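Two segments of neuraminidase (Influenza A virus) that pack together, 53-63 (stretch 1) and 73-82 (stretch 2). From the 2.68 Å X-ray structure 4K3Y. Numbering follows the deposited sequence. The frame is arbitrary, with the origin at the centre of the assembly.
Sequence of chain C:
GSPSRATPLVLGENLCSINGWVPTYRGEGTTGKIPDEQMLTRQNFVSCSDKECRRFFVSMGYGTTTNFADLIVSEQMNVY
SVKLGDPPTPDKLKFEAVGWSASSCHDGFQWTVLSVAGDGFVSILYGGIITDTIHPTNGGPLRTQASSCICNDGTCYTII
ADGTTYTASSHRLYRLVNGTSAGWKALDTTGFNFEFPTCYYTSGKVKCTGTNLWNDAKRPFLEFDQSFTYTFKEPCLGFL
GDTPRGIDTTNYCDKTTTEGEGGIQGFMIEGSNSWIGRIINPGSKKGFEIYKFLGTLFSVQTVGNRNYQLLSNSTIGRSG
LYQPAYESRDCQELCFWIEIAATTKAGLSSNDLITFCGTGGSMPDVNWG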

# COMPACT_ATOMS: atom_id res chain seq x y z
N CYS C 53 7.11 -13.62 -5.33
CA CYS C 53 6.66 -14.85 -4.67
C CYS C 53 5.59 -14.47 -3.65
O CYS C 53 5.77 -13.51 -2.89
CB CYS C 53 7.84 -15.56 -4.00
SG CYS C 53 8.88 -16.40 -5.19
N ARG C 54 4.48 -15.20 -3.63
CA ARG C 54 3.47 -14.95 -2.59
C ARG C 54 3.30 -16.12 -1.64
O ARG C 54 3.42 -17.29 -2.03
CB ARG C 54 2.11 -14.53 -3.17
CG ARG C 54 2.13 -13.19 -3.90
CD ARG C 54 0.73 -12.71 -4.31
NE ARG C 54 -0.07 -12.20 -3.18
CZ ARG C 54 0.18 -11.07 -2.51
NH1 ARG C 54 1.23 -10.32 -2.82
NH2 ARG C 54 -0.62 -10.69 -1.51
N ARG C 55 3.01 -15.77 -0.40
CA ARG C 55 2.73 -16.71 0.68
C ARG C 55 1.22 -16.83 0.81
O ARG C 55 0.55 -15.94 1.35
CB ARG C 55 3.28 -16.17 2.01
CG ARG C 55 3.62 -17.24 3.01
CD ARG C 55 2.92 -17.06 4.33
NE ARG C 55 3.80 -16.45 5.34
CZ ARG C 55 3.68 -16.60 6.66
NH1 ARG C 55 2.74 -17.36 7.18
NH2 ARG C 55 4.53 -15.98 7.47
N PHE C 56 0.67 -17.93 0.30
CA PHE C 56 -0.74 -18.20 0.48
C PHE C 56 -1.00 -18.97 1.76
O PHE C 56 -0.16 -19.76 2.21
CB PHE C 56 -1.25 -18.97 -0.72
CG PHE C 56 -1.31 -18.14 -1.95
CD1 PHE C 56 -0.16 -17.89 -2.69
CD2 PHE C 56 -2.51 -17.56 -2.34
CE1 PHE C 56 -0.22 -17.09 -3.81
CE2 PHE C 56 -2.57 -16.77 -3.45
CZ PHE C 56 -1.42 -16.53 -4.19
N PHE C 57 -2.17 -18.73 2.34
CA PHE C 57 -2.56 -19.42 3.57
C PHE C 57 -4.05 -19.27 3.88
O PHE C 57 -4.78 -18.48 3.24
CB PHE C 57 -1.74 -18.91 4.76
CG PHE C 57 -1.93 -17.46 5.04
CD1 PHE C 57 -2.96 -17.02 5.87
CD2 PHE C 57 -1.07 -16.51 4.49
CE1 PHE C 57 -3.13 -15.67 6.15
CE2 PHE C 57 -1.24 -15.15 4.76
CZ PHE C 57 -2.27 -14.73 5.59
N VAL C 58 -4.49 -20.05 4.87
CA VAL C 58 -5.84 -19.95 5.40
C VAL C 58 -5.74 -19.37 6.81
O VAL C 58 -4.83 -19.71 7.55
CB VAL C 58 -6.54 -21.32 5.39
CG1 VAL C 58 -7.93 -21.22 6.03
CG2 VAL C 58 -6.64 -21.85 3.94
N SER C 59 -6.64 -18.47 7.17
CA SER C 59 -6.51 -17.74 8.44
C SER C 59 -7.19 -18.46 9.60
O SER C 59 -8.05 -19.33 9.38
CB SER C 59 -7.17 -16.39 8.33
OG SER C 59 -8.56 -16.60 8.13
N MET C 60 -6.80 -18.09 10.82
CA MET C 60 -7.44 -18.57 12.05
C MET C 60 -7.77 -17.37 12.95
O MET C 60 -8.39 -17.52 14.00
CB MET C 60 -6.52 -19.54 12.80
CG MET C 60 -6.03 -20.74 12.00
SD MET C 60 -4.64 -21.58 12.81
CE MET C 60 -5.32 -21.93 14.44
N GLY C 61 -7.34 -16.17 12.53
CA GLY C 61 -7.71 -14.95 13.22
C GLY C 61 -6.63 -14.28 14.05
O GLY C 61 -5.46 -14.24 13.67
N TYR C 62 -7.03 -13.75 15.20
CA TYR C 62 -6.13 -12.95 16.04
C TYR C 62 -6.36 -13.21 17.52
O TYR C 62 -7.38 -13.78 17.91
CB TYR C 62 -6.40 -11.46 15.78
CG TYR C 62 -6.21 -11.01 14.35
CD1 TYR C 62 -4.96 -10.62 13.89
CD2 TYR C 62 -7.28 -10.96 13.46
CE1 TYR C 62 -4.77 -10.19 12.59
CE2 TYR C 62 -7.11 -10.53 12.15
CZ TYR C 62 -5.85 -10.15 11.72
OH TYR C 62 -5.64 -9.72 10.42
N GLY C 63 -5.40 -12.79 18.35
CA GLY C 63 -5.60 -12.76 19.79
C GLY C 63 -6.48 -11.59 20.22
O GLY C 63 -7.18 -11.64 21.24
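Stretch 2, residues 73-82: VSEQMNVYSV

The polar contacts between the two stretches are led by Arg54, whose guanidinium grips the hydroxyl of Ser81 twice: NE and NH2 of Arg54 donate to Ser81 OG at 2.8 and 2.9 Å. The hydroxyl lies at the guanidinium edge, near its plane, so that two N-H groups can converge on it, while CA of Val82 covers one face of the same group.

Alongside this clamp runs a regular antiparallel ladder. The strand of stretch 2 that includes Val79 to Val82 is extended and lies against the strand of stretch 1 that includes Arg55 to Val58, with an angle of 155° between their N-to-C directions and a closest approach of 4.6 Å between the axes. Arg55 pairs with Val82 (Arg55 N to Val82 O, 2.8 Å; Val82 N to Arg55 O, 3.0 Å) and Phe57 with Tyr80 (Phe57 N to Tyr80 O, 3.0 Å; Tyr80 N to Phe57 O, 2.8 Å). A further bond joins Ser59 N to Asn78 O at 3.1 Å. Between these pairs, Phe56 faces Ser81 and Val58 faces Val79 without hydrogen bonds, their CA atoms 4.2 and 4.6 Å apart.

Beyond the ladder, stretch 2 departs from regular strand geometry; Met77 has a positive phi of 64°. Ser59 OG makes a weak hydrogen bond to Glu75 O (3.4 Å), and Val73 N donates to Tyr62 O at 2.6 Å. Gly61 fits closely here, its CA 3.1 Å from Glu75 O; a CB would clash with Glu75 N.

Side chains pack on both faces of the sheet. On one, Ser81 CB sits over the Phe56 ring, 3.7 Å from its centroid, and Val58 CG2 approaches Val79 CG2 at 4.3 Å. On the other, Tyr80 CB covers the Phe57 ring, 3.5 Å from Phe57 CZ, while Val82 CG1 meets its edge, 4.3 Å from Phe57 CE2. Together the stretches bury 926 Å².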

# COMPACT_ATOMS: atom_id res chain seq x y z
N VAL C 73 -8.76 -15.89 18.40
CA VAL C 73 -10.14 -15.52 18.71
C VAL C 73 -10.63 -14.26 17.96
O VAL C 73 -10.87 -13.22 18.59
CB VAL C 73 -10.34 -15.31 20.24
CG1 VAL C 73 -11.65 -15.97 20.70
CG2 VAL C 73 -9.13 -15.85 21.04
N SER C 74 -10.80 -14.36 16.64
CA SER C 74 -11.31 -13.27 15.79
C SER C 74 -11.74 -13.67 14.36
O SER C 74 -12.83 -14.21 14.16
CB SER C 74 -10.32 -12.09 15.72
OG SER C 74 -10.33 -11.33 16.91
N GLU C 75 -10.88 -13.38 13.38
CA GLU C 75 -11.23 -13.45 11.95
C GLU C 75 -10.68 -14.69 11.20
O GLU C 75 -9.53 -14.67 10.74
CB GLU C 75 -10.71 -12.17 11.27
CG GLU C 75 -11.28 -11.84 9.91
CD GLU C 75 -11.02 -10.39 9.53
OE1 GLU C 75 -11.59 -9.49 10.18
OE2 GLU C 75 -10.25 -10.15 8.58
N GLN C 76 -11.50 -15.73 11.04
CA GLN C 76 -11.06 -17.02 10.46
C GLN C 76 -11.57 -17.33 9.03
O GLN C 76 -11.95 -16.43 8.28
CB GLN C 76 -11.50 -18.19 11.35
CG GLN C 76 -11.31 -17.99 12.85
CD GLN C 76 -12.47 -17.26 13.49
OE1 GLN C 76 -13.40 -16.82 12.81
NE2 GLN C 76 -12.43 -17.13 14.80
N MET C 77 -11.51 -18.62 8.68
CA MET C 77 -12.27 -19.23 7.58
C MET C 77 -12.01 -18.79 6.12
O MET C 77 -12.70 -19.24 5.20
CB MET C 77 -13.78 -19.16 7.90
CG MET C 77 -14.50 -17.93 7.36
SD MET C 77 -15.83 -17.34 8.42
CE MET C 77 -15.25 -15.68 8.75
N ASN C 78 -11.01 -17.94 5.89
CA ASN C 78 -10.78 -17.42 4.53
C ASN C 78 -9.38 -17.68 3.99
O ASN C 78 -8.47 -18.03 4.75
CB ASN C 78 -11.10 -15.92 4.46
CG ASN C 78 -12.58 -15.64 4.57
OD1 ASN C 78 -13.38 -16.19 3.81
ND2 ASN C 78 -12.96 -14.81 5.53
N VAL C 79 -9.21 -17.51 2.68
CA VAL C 79 -7.89 -17.62 2.05
C VAL C 79 -7.25 -16.26 1.82
O VAL C 79 -7.89 -15.32 1.33
CB VAL C 79 -7.93 -18.39 0.71
CG1 VAL C 79 -6.51 -18.67 0.23
CG2 VAL C 79 -8.72 -19.71 0.85
N TYR C 80 -5.98 -16.15 2.19
CA TYR C 80 -5.25 -14.90 2.04
C TYR C 80 -3.91 -15.15 1.39
O TYR C 80 -3.48 -16.30 1.27
CB TYR C 80 -5.02 -14.24 3.41
CG TYR C 80 -6.29 -13.79 4.08
CD1 TYR C 80 -7.04 -14.67 4.87
CD2 TYR C 80 -6.75 -12.48 3.93
CE1 TYR C 80 -8.21 -14.25 5.49
CE2 TYR C 80 -7.92 -12.06 4.55
CZ TYR C 80 -8.65 -12.94 5.33
OH TYR C 80 -9.81 -12.52 5.94
N SER C 81 -3.26 -14.07 0.96
CA SER C 81 -1.88 -14.14 0.52
C SER C 81 -1.19 -12.88 1.00
O SER C 81 -1.87 -11.88 1.28
CB SER C 81 -1.78 -14.27 -1.00
OG SER C 81 -2.22 -13.10 -1.66
N VAL C 82 0.13 -12.95 1.15
CA VAL C 82 0.97 -11.75 1.29
C VAL C 82 2.16 -11.92 0.36
O VAL C 82 2.42 -13.01 -0.15
CB VAL C 82 1.49 -11.54 2.72
CG1 VAL C 82 0.33 -11.29 3.69
CG2 VAL C 82 2.34 -12.72 3.16